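Local coordinates for protein shikimate dehydrogenase (NADP(+)) (Listeria monocytogenes, PDB 3TNL) that probably catalyses the reversible NADPH-linked reduction of 3-dehydroshikimate to shikimate, a step on the chorismate pathway to the aromatic amino acids, at residues G93-M98 against V121-N126; K106-L111 against G129-H134; K156-G161 against A225-F230. All coordinates share one frame; numbering follows the deposited sequence. Where two conformers were deposited one is given.

Contact 1. Residues G93-M98 against V121-N126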
loop_
_atom_site.group_PDB
_atom_site.type_symbol
_atom_site.label_atom_id
_atom_site.label_comp_id
_atom_site.label_asym_id
_atom_site.label_seq_id
_atom_site.Cartn_x
_atom_site.Cartn_y
_atom_site.Cartn_z
ATOM N N GLY B 93 9.609 2.701 2.871
ATOM C CA GLY B 93 9.707 2.534 4.302
ATOM C C GLY B 93 8.386 2.246 4.970
ATOM O O GLY B 93 7.360 2.142 4.301
ATOM N N TRP B 94 8.440 2.071 6.285
ATOM C CA TRP B 94 7.271 1.796 7.087
ATOM C C TRP B 94 7.588 1.979 8.565
ATOM O O TRP B 94 8.773 1.983 8.966
ATOM C CB TRP B 94 6.775 0.357 6.866
ATOM C CG TRP B 94 7.741 -0.775 7.099
ATOM C CD1 TRP B 94 7.875 -1.486 8.228
ATOM C CD2 TRP B 94 8.630 -1.373 6.138
ATOM N NE1 TRP B 94 8.806 -2.491 8.065
ATOM C CE2 TRP B 94 9.275 -2.438 6.784
ATOM C CE3 TRP B 94 8.947 -1.106 4.793
ATOM C CZ2 TRP B 94 10.208 -3.236 6.145
ATOM C CZ3 TRP B 94 9.889 -1.892 4.177
ATOM C CH2 TRP B 94 10.506 -2.949 4.859
ATOM N N ASN B 95 6.535 2.224 9.339
ATOM C CA ASN B 95 6.616 2.203 10.788
ATOM C C ASN B 95 6.277 0.784 11.282
ATOM O O ASN B 95 5.596 -0.003 10.600
ATOM C CB ASN B 95 5.675 3.189 11.444
ATOM C CG ASN B 95 6.209 4.599 11.505
ATOM O OD1 ASN B 95 5.451 5.527 11.269
ATOM N ND2 ASN B 95 7.486 4.776 11.877
ATOM N N VAL B 96 6.748 0.509 12.487
ATOM C CA VAL B 96 6.550 -0.781 13.149
ATOM C C VAL B 96 6.046 -0.514 14.550
ATOM O O VAL B 96 6.592 0.333 15.252
ATOM C CB VAL B 96 7.874 -1.594 13.246
ATOM C CG1 VAL B 96 7.606 -3.015 13.808
ATOM C CG2 VAL B 96 8.560 -1.666 11.884
ATOM N N SER B 97 5.024 -1.246 14.983
ATOM C CA SER B 97 4.564 -1.105 16.378
ATOM C C SER B 97 4.323 -2.483 16.980
ATOM O O SER B 97 4.660 -3.498 16.359
ATOM C CB SER B 97 3.397 -0.126 16.513
ATOM O OG SER B 97 3.230 0.240 17.893
ATOM N N MET B 98 3.773 -2.527 18.197
ATOM C CA MET B 98 3.524 -3.808 18.866
ATOM C C MET B 98 2.715 -4.724 17.971
ATOM O O MET B 98 1.770 -4.304 17.342
ATOM C CB MET B 98 2.791 -3.620 20.196
ATOM C CG MET B 98 3.601 -2.978 21.298
ATOM S SD MET B 98 2.696 -2.951 22.874
ATOM C CE MET B 98 3.980 -2.289 23.946
ATOM N N VAL B 121 12.954 -1.463 16.905
ATOM C CA VAL B 121 12.881 -0.665 15.696
ATOM C C VAL B 121 11.439 -0.228 15.512
ATOM O O VAL B 121 10.531 -1.057 15.578
ATOM C CB VAL B 121 13.264 -1.524 14.450
ATOM C CG1 VAL B 121 12.867 -0.805 13.119
ATOM C CG2 VAL B 121 14.752 -1.874 14.484
ATOM N N ASN B 122 11.193 1.057 15.300
ATOM C CA ASN B 122 9.845 1.515 14.986
ATOM C C ASN B 122 9.743 2.134 13.586
ATOM O O ASN B 122 8.643 2.472 13.148
ATOM C CB ASN B 122 9.278 2.479 16.041
ATOM C CG ASN B 122 9.818 3.868 15.925
ATOM O OD1 ASN B 122 10.852 4.118 15.272
ATOM N ND2 ASN B 122 9.105 4.819 16.538
ATOM N N THR B 123 10.867 2.253 12.878
ATOM C CA THR B 123 10.930 2.904 11.571
ATOM C C THR B 123 11.944 2.195 10.672
ATOM O O THR B 123 13.075 1.998 11.063
ATOM C CB THR B 123 11.376 4.355 11.746
ATOM O OG1 THR B 123 10.417 5.070 12.560
ATOM C CG2 THR B 123 11.544 5.069 10.411
ATOM N N VAL B 124 11.526 1.817 9.467
ATOM C CA VAL B 124 12.386 1.176 8.511
ATOM C C VAL B 124 12.446 2.004 7.240
ATOM O O VAL B 124 11.446 2.606 6.835
ATOM C CB VAL B 124 11.873 -0.254 8.150
ATOM C CG1 VAL B 124 12.780 -0.930 7.098
ATOM C CG2 VAL B 124 11.814 -1.154 9.415
ATOM N N VAL B 125 13.628 2.042 6.625
ATOM C CA VAL B 125 13.821 2.718 5.331
ATOM C C VAL B 125 14.580 1.764 4.420
ATOM O O VAL B 125 15.409 0.978 4.877
ATOM C CB VAL B 125 14.516 4.099 5.466
ATOM C CG1 VAL B 125 15.927 3.959 6.059
ATOM C CG2 VAL B 125 14.585 4.821 4.138
ATOM N N ASN B 126 14.224 1.811 3.142
ATOM C CA ASN B 126 14.781 0.965 2.102
ATOM C C ASN B 126 15.613 1.787 1.114
ATOM O O ASN B 126 15.084 2.747 0.529
ATOM C CB ASN B 126 13.614 0.341 1.364
ATOM C CG ASN B 126 14.039 -0.707 0.349
ATOM O OD1 ASN B 126 15.188 -0.795 -0.026
ATOM N ND2 ASN B 126 13.062 -1.451 -0.164
#

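Contact 2. Residues K106-L111 against G129-H134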
loop_
_atom_site.group_PDB
_atom_site.type_symbol
_atom_site.label_atom_id
_atom_site.label_comp_id
_atom_site.label_asym_id
_atom_site.label_seq_id
_atom_site.Cartn_x
_atom_site.Cartn_y
_atom_site.Cartn_z
ATOM N N LYS B 106 15.568 -9.047 12.901
ATOM C CA LYS B 106 15.911 -10.329 12.265
ATOM C C LYS B 106 15.816 -10.292 10.740
ATOM O O LYS B 106 16.529 -11.011 10.027
ATOM C CB LYS B 106 14.924 -11.446 12.699
ATOM C CG LYS B 106 14.768 -11.766 14.198
ATOM C CD LYS B 106 13.554 -12.751 14.373
ATOM C CE LYS B 106 12.958 -12.798 15.796
ATOM N NZ LYS B 106 13.846 -13.377 16.823
ATOM N N TYR B 107 14.912 -9.453 10.248
ATOM C CA TYR B 107 14.581 -9.383 8.843
ATOM C C TYR B 107 15.121 -8.153 8.140
ATOM O O TYR B 107 14.820 -7.959 6.956
ATOM C CB TYR B 107 13.041 -9.442 8.676
ATOM C CG TYR B 107 12.444 -10.602 9.433
ATOM C CD1 TYR B 107 12.900 -11.888 9.187
ATOM C CD2 TYR B 107 11.448 -10.426 10.390
ATOM C CE1 TYR B 107 12.388 -12.959 9.871
ATOM C CE2 TYR B 107 10.925 -11.514 11.085
ATOM C CZ TYR B 107 11.428 -12.766 10.821
ATOM O OH TYR B 107 10.940 -13.881 11.469
ATOM N N LEU B 108 15.907 -7.339 8.858
ATOM C CA LEU B 108 16.498 -6.135 8.305
ATOM C C LEU B 108 17.966 -6.345 8.010
ATOM O O LEU B 108 18.545 -7.402 8.341
ATOM C CB LEU B 108 16.299 -4.974 9.280
ATOM C CG LEU B 108 14.866 -4.708 9.782
ATOM C CD1 LEU B 108 14.821 -3.475 10.698
ATOM C CD2 LEU B 108 13.879 -4.553 8.609
ATOM N N ASP B 109 18.583 -5.366 7.385
ATOM C CA ASP B 109 19.981 -5.467 6.983
ATOM C C ASP B 109 20.925 -4.634 7.834
ATOM O O ASP B 109 22.093 -5.037 8.037
ATOM C CB ASP B 109 20.114 -5.053 5.517
ATOM C CG ASP B 109 19.195 -5.852 4.630
ATOM O OD1 ASP B 109 19.279 -7.112 4.697
ATOM O OD2 ASP B 109 18.391 -5.268 3.874
ATOM N N LYS B 110 20.454 -3.480 8.322
ATOM C CA LYS B 110 21.268 -2.570 9.125
ATOM C C LYS B 110 20.405 -1.918 10.204
ATOM O O LYS B 110 19.179 -1.842 10.060
ATOM C CB LYS B 110 21.846 -1.444 8.257
ATOM C CG LYS B 110 22.850 -1.883 7.198
ATOM C CD LYS B 110 23.478 -0.657 6.512
ATOM C CE LYS B 110 24.585 -1.070 5.559
ATOM N NZ LYS B 110 25.715 -1.736 6.283
ATOM N N LEU B 111 21.049 -1.403 11.243
ATOM C CA LEU B 111 20.356 -0.705 12.345
ATOM C C LEU B 111 21.098 0.557 12.717
ATOM O O LEU B 111 22.342 0.614 12.644
ATOM C CB LEU B 111 20.292 -1.584 13.594
ATOM C CG LEU B 111 19.612 -2.957 13.507
ATOM C CD1 LEU B 111 19.849 -3.730 14.790
ATOM C CD2 LEU B 111 18.100 -2.751 13.229
ATOM N N GLY B 129 17.282 -1.611 -1.884
ATOM C CA GLY B 129 17.041 -2.944 -1.328
ATOM C C GLY B 129 17.667 -3.260 0.029
ATOM O O GLY B 129 17.562 -4.374 0.547
ATOM N N VAL B 130 18.381 -2.308 0.606
ATOM C CA VAL B 130 18.980 -2.512 1.922
ATOM C C VAL B 130 18.049 -1.850 2.925
ATOM O O VAL B 130 17.714 -0.650 2.785
ATOM C CB VAL B 130 20.393 -1.881 1.994
ATOM C CG1 VAL B 130 21.021 -2.060 3.394
ATOM C CG2 VAL B 130 21.277 -2.480 0.899
ATOM N N LEU B 131 17.575 -2.641 3.897
ATOM C CA LEU B 131 16.653 -2.122 4.922
ATOM C C LEU B 131 17.402 -1.730 6.201
ATOM O O LEU B 131 18.097 -2.559 6.802
ATOM C CB LEU B 131 15.605 -3.173 5.285
ATOM C CG LEU B 131 14.745 -3.724 4.166
ATOM C CD1 LEU B 131 13.768 -4.753 4.765
ATOM C CD2 LEU B 131 14.009 -2.600 3.420
ATOM N N THR B 132 17.236 -0.485 6.605
ATOM C CA THR B 132 17.843 0.052 7.845
ATOM C C THR B 132 16.714 0.346 8.833
ATOM O O THR B 132 15.721 1.012 8.478
ATOM C CB THR B 132 18.611 1.352 7.622
ATOM O OG1 THR B 132 19.567 1.181 6.568
ATOM C CG2 THR B 132 19.370 1.783 8.920
ATOM N N GLY B 133 16.864 -0.199 10.042
ATOM C CA GLY B 133 15.968 0.005 11.148
ATOM C C GLY B 133 16.438 1.168 12.016
ATOM O O GLY B 133 17.627 1.262 12.350
ATOM N N HIS B 134 15.502 2.038 12.348
ATOM C CA HIS B 134 15.717 3.195 13.188
ATOM C C HIS B 134 14.711 3.169 14.346
ATOM O O HIS B 134 13.712 2.453 14.303
ATOM C CB HIS B 134 15.446 4.482 12.390
ATOM C CG HIS B 134 16.382 4.709 11.243
ATOM N ND1 HIS B 134 17.469 5.563 11.333
ATOM C CD2 HIS B 134 16.404 4.196 9.991
ATOM C CE1 HIS B 134 18.118 5.550 10.180
ATOM N NE2 HIS B 134 17.476 4.755 9.337
#

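Contact 3. Residues K156-G161 against A225-F230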
loop_
_atom_site.group_PDB
_atom_site.type_symbol
_atom_site.label_atom_id
_atom_site.label_comp_id
_atom_site.label_asym_id
_atom_site.label_seq_id
_atom_site.Cartn_x
_atom_site.Cartn_y
_atom_site.Cartn_z
ATOM N N LYS B 156 20.187 15.214 35.529
ATOM C CA LYS B 156 19.613 13.974 36.024
ATOM C C LYS B 156 18.132 13.861 35.748
ATOM O O LYS B 156 17.373 14.833 35.962
ATOM C CB LYS B 156 19.833 13.869 37.523
ATOM C CG LYS B 156 19.258 12.702 38.172
ATOM C CD LYS B 156 19.847 12.651 39.592
ATOM C CE LYS B 156 19.401 11.459 40.327
ATOM N NZ LYS B 156 20.237 11.220 41.571
ATOM N N MET B 157 17.721 12.714 35.232
ATOM C CA MET B 157 16.320 12.409 35.016
ATOM C C MET B 157 15.944 11.262 35.912
ATOM O O MET B 157 16.718 10.325 36.080
ATOM C CB MET B 157 16.051 11.997 33.551
ATOM C CG MET B 157 14.620 11.485 33.292
ATOM S SD MET B 157 14.208 11.261 31.533
ATOM C CE MET B 157 15.399 9.989 31.090
ATOM N N THR B 158 14.739 11.346 36.473
ATOM C CA THR B 158 14.107 10.273 37.219
ATOM C C THR B 158 12.906 9.868 36.333
ATOM O O THR B 158 12.149 10.702 35.912
ATOM C CB THR B 158 13.660 10.654 38.608
ATOM O OG1 THR B 158 14.838 10.926 39.387
ATOM C CG2 THR B 158 12.893 9.544 39.276
ATOM N N ILE B 159 12.768 8.588 36.057
ATOM C CA ILE B 159 11.715 8.119 35.171
ATOM C C ILE B 159 11.059 6.853 35.700
ATOM O O ILE B 159 11.731 5.964 36.246
ATOM C CB ILE B 159 12.286 7.935 33.750
ATOM C CG1 ILE B 159 11.188 7.562 32.745
ATOM C CG2 ILE B 159 13.423 6.897 33.724
ATOM C CD1 ILE B 159 11.673 7.552 31.294
ATOM N N CYS B 160 9.736 6.782 35.548
ATOM C CA CYS B 160 8.948 5.623 35.916
ATOM C C CYS B 160 8.635 4.837 34.652
ATOM O O CYS B 160 8.095 5.363 33.695
ATOM C CB CYS B 160 7.600 6.006 36.534
ATOM S SG CYS B 160 7.751 6.967 38.034
ATOM N N GLY B 161 8.994 3.559 34.662
ATOM C CA GLY B 161 8.681 2.661 33.565
ATOM C C GLY B 161 9.873 1.903 33.026
ATOM O O GLY B 161 11.035 2.278 33.200
ATOM N N ALA B 225 14.371 15.006 43.926
ATOM C CA ALA B 225 14.968 16.202 44.452
ATOM C C ALA B 225 16.219 16.632 43.696
ATOM O O ALA B 225 16.507 17.832 43.612
ATOM C CB ALA B 225 15.305 15.997 45.950
ATOM N N GLU B 226 16.945 15.638 43.187
ATOM C CA GLU B 226 18.196 15.850 42.455
ATOM C C GLU B 226 18.064 15.942 40.935
ATOM O O GLU B 226 19.054 16.177 40.246
ATOM C CB GLU B 226 19.151 14.696 42.815
ATOM C CG GLU B 226 19.486 14.680 44.293
ATOM C CD GLU B 226 20.295 13.480 44.753
ATOM O OE1 GLU B 226 20.475 12.503 43.996
ATOM O OE2 GLU B 226 20.732 13.537 45.930
ATOM N N SER B 227 16.838 15.778 40.422
ATOM C CA SER B 227 16.573 15.736 38.995
ATOM C C SER B 227 16.051 17.003 38.405
ATOM O O SER B 227 15.301 17.739 39.043
ATOM C CB SER B 227 15.537 14.668 38.709
ATOM O OG SER B 227 15.996 13.414 39.121
ATOM N N VAL B 228 16.449 17.236 37.162
ATOM C CA VAL B 228 15.909 18.368 36.400
ATOM C C VAL B 228 14.467 18.023 35.901
ATOM O O VAL B 228 13.615 18.925 35.748
ATOM C CB VAL B 228 16.844 18.725 35.194
ATOM C CG1 VAL B 228 16.888 17.643 34.140
ATOM C CG2 VAL B 228 16.396 20.038 34.613
ATOM N N ILE B 229 14.209 16.725 35.751
ATOM C CA ILE B 229 12.946 16.261 35.203
ATOM C C ILE B 229 12.569 14.932 35.832
ATOM O O ILE B 229 13.426 14.069 36.112
ATOM C CB ILE B 229 13.082 16.115 33.663
ATOM C CG1 ILE B 229 11.712 15.857 33.006
ATOM C CG2 ILE B 229 14.141 15.092 33.271
ATOM C CD1 ILE B 229 11.756 15.983 31.483
ATOM N N PHE B 230 11.253 14.775 36.059
ATOM C CA PHE B 230 10.613 13.563 36.537
ATOM C C PHE B 230 9.606 13.201 35.452
ATOM O O PHE B 230 8.737 13.986 35.127
ATOM C CB PHE B 230 9.910 13.789 37.884
ATOM C CG PHE B 230 9.117 12.608 38.375
ATOM C CD1 PHE B 230 9.733 11.397 38.560
ATOM C CD2 PHE B 230 7.769 12.716 38.685
ATOM C CE1 PHE B 230 9.036 10.316 39.028
ATOM C CE2 PHE B 230 7.068 11.600 39.153
ATOM C CZ PHE B 230 7.712 10.395 39.298
HETATM O O HOH W 1 19.895 17.261 37.761
#

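Contact 1. Residues G93-M98 against V121-N126
Strand 93-96 and strand 123-126 meet here as antiparallel neighbours in the mixed sheet of the substrate-binding domain, their axes 4.7 Å apart at closest approach and 165° apart in direction. W94 and V124 form the hydrogen-bonded pair at its middle. V124 N gives a nearly straight bond to W94 O (2.8 Å, 168° at the hydrogen), and W94 N returns a longer one to V124 O. The indole of W94 takes the sterically demanding place between its own backbone N and carbonyl carbon (chi1 56°), which lays the ring beside V124. CG1 of V124 sits over one face of the six-membered ring, 3.8 Å from its centroid, a CH-pi contact for which a branched valine and a broad indole are well matched. F86 and I104 add to the apolar surroundings of W94.

Beyond this pair, N122 O takes two bonds from opposite faces of its carbonyl plane: V96 N at 2.8 Å and the side-chain amide ND2 of N95 at 2.9 Å. The other end of that amide, OD1, bonds Y69, so its orientation is set from both ends. At the neighbouring G93-V125 pair the strands come close, CA to CA 4.2 Å, and glycine fits because a CB would collide with V124 O. T123 OG1 bonds N122 OD1, which also accepts from T136 N. N122 and T123 together face H134 on the next strand: a classic beta bulge at the start of strand 123-127, the end where N122, inferred to bind shikimate, lies.

Contact 2. Residues K106-L111 against G129-H134
D109 and K110 meet L131 where a short parallel strand pairing forms one edge of the mixed sheet, with strand 110-111 outermost within the chain and lying against strand 130-134.

Backbone bonds set the register, K110 with T132 and L111 with G133. L131 O accepts from two successive amides, D109 N at 2.9 Å and K110 N at 3.0 Å, and G133 N completes the ladder on K110 O at 2.8 Å. G133 suits its place because a CB there would run into the methyl groups of L108 and L111, which instead pack over its bare backbone, L108 CD1 lying 3.7 Å from G133 CA.

Apolar packing comes from L108 and L131, whose side chains cross at about a right angle; L108 CD2 touches L131 CD1 at 3.9 Å. L131 also reaches V83 of helix 79-88 and V124 of the adjoining strand, as befits a large aliphatic residue turned to the interior. On the outer side, T132 and K110 share a face of the sheet, with T132 OG1 beside the lysine CB.

Polar side-chain bonding rests on D109. With CG beside its own backbone N (chi1 -55°), the carboxylate reaches back to the other strand, while R87 forms a salt bridge with OD2. That same oxygen accepts L131 N through its anti lone pair at 2.8 Å, almost straight at 176°.

Contact 3. Residues K156-G161 against A225-F230
K156 and T158 line strand 156-160 against the end of helix 217-226 and the start of strand 229-232, a parallel pairing at the centre of the six-stranded Rossmann-fold sheet of the nucleotide-binding domain.

Backbone bonds fix the register. T158 N reaches I229 O at 3.0 Å, and V228 N bonds K156 O at 2.8 Å. A water bridges K156 N and E226 O where the helix gives way to the strand.

Among the polar side chains, K156 stretches out fully, with CG opposite its backbone N (chi1 177°) and every later torsion extended. Its aliphatic part runs over E226 O and S227, CG lying 3.5 Å from S227 OG, before NZ forms a salt bridge with E226 OE1 at 2.8 Å. A lysine suits, offering methylenes to lie along the backbone and a charge at the end to meet the carboxylate. E223 is a second carboxylate partner of NZ, and K222 shares E226 OE1. Deeper in, T158 OG1 donates to S227 OG at 2.8 Å, and S227 OG is also bonded to E223 O.

Apolar contacts occur on both faces. M157 and I229 run alongside each other in the conformer given, with M157 CG 3.6 Å from I229 CG2. On the face shared by T158 and F230, the threonine CG2 touches F230 CD1, while C160 SG comes obliquely to the phenylalanine ring, 3.7 Å from CZ.

The chemistry grades along the strand, from alternating lysine and glutamate charges running from buried K156 out to exposed E226, through a buried hydroxyl chain, to thiol and aromatic packing beside G161, which touches NAD and probably opens a Rossmann-type GxGxxA pattern. With two partners each, both charges are probably steadied, whereas toward the dinucleotide the side-chain contacts are mainly apolar.

Overall arrangement
Contacts 1 and 2 belong to one sheet, their centres about 10 Å apart. Strand 123-127 and strand 130-134 are adjacent in the chain and in the sheet, so T123 O meets H134 N at 2.7 Å and V125 O meets T132 N at 2.9 Å, both probable hydrogen bonds. Contact 3 stands in the other, parallel sheet, with centres about 29 Å from contact 1 and about 33 Å from contact 2. The bound NAD touches M98 in contact 1 and G161 in contact 3. Side chain to side chain, N122 of contact 1 lies about 4 Å from D137, both inferred to bind shikimate, and V96 about 4 Å from K101, the inferred proton acceptor.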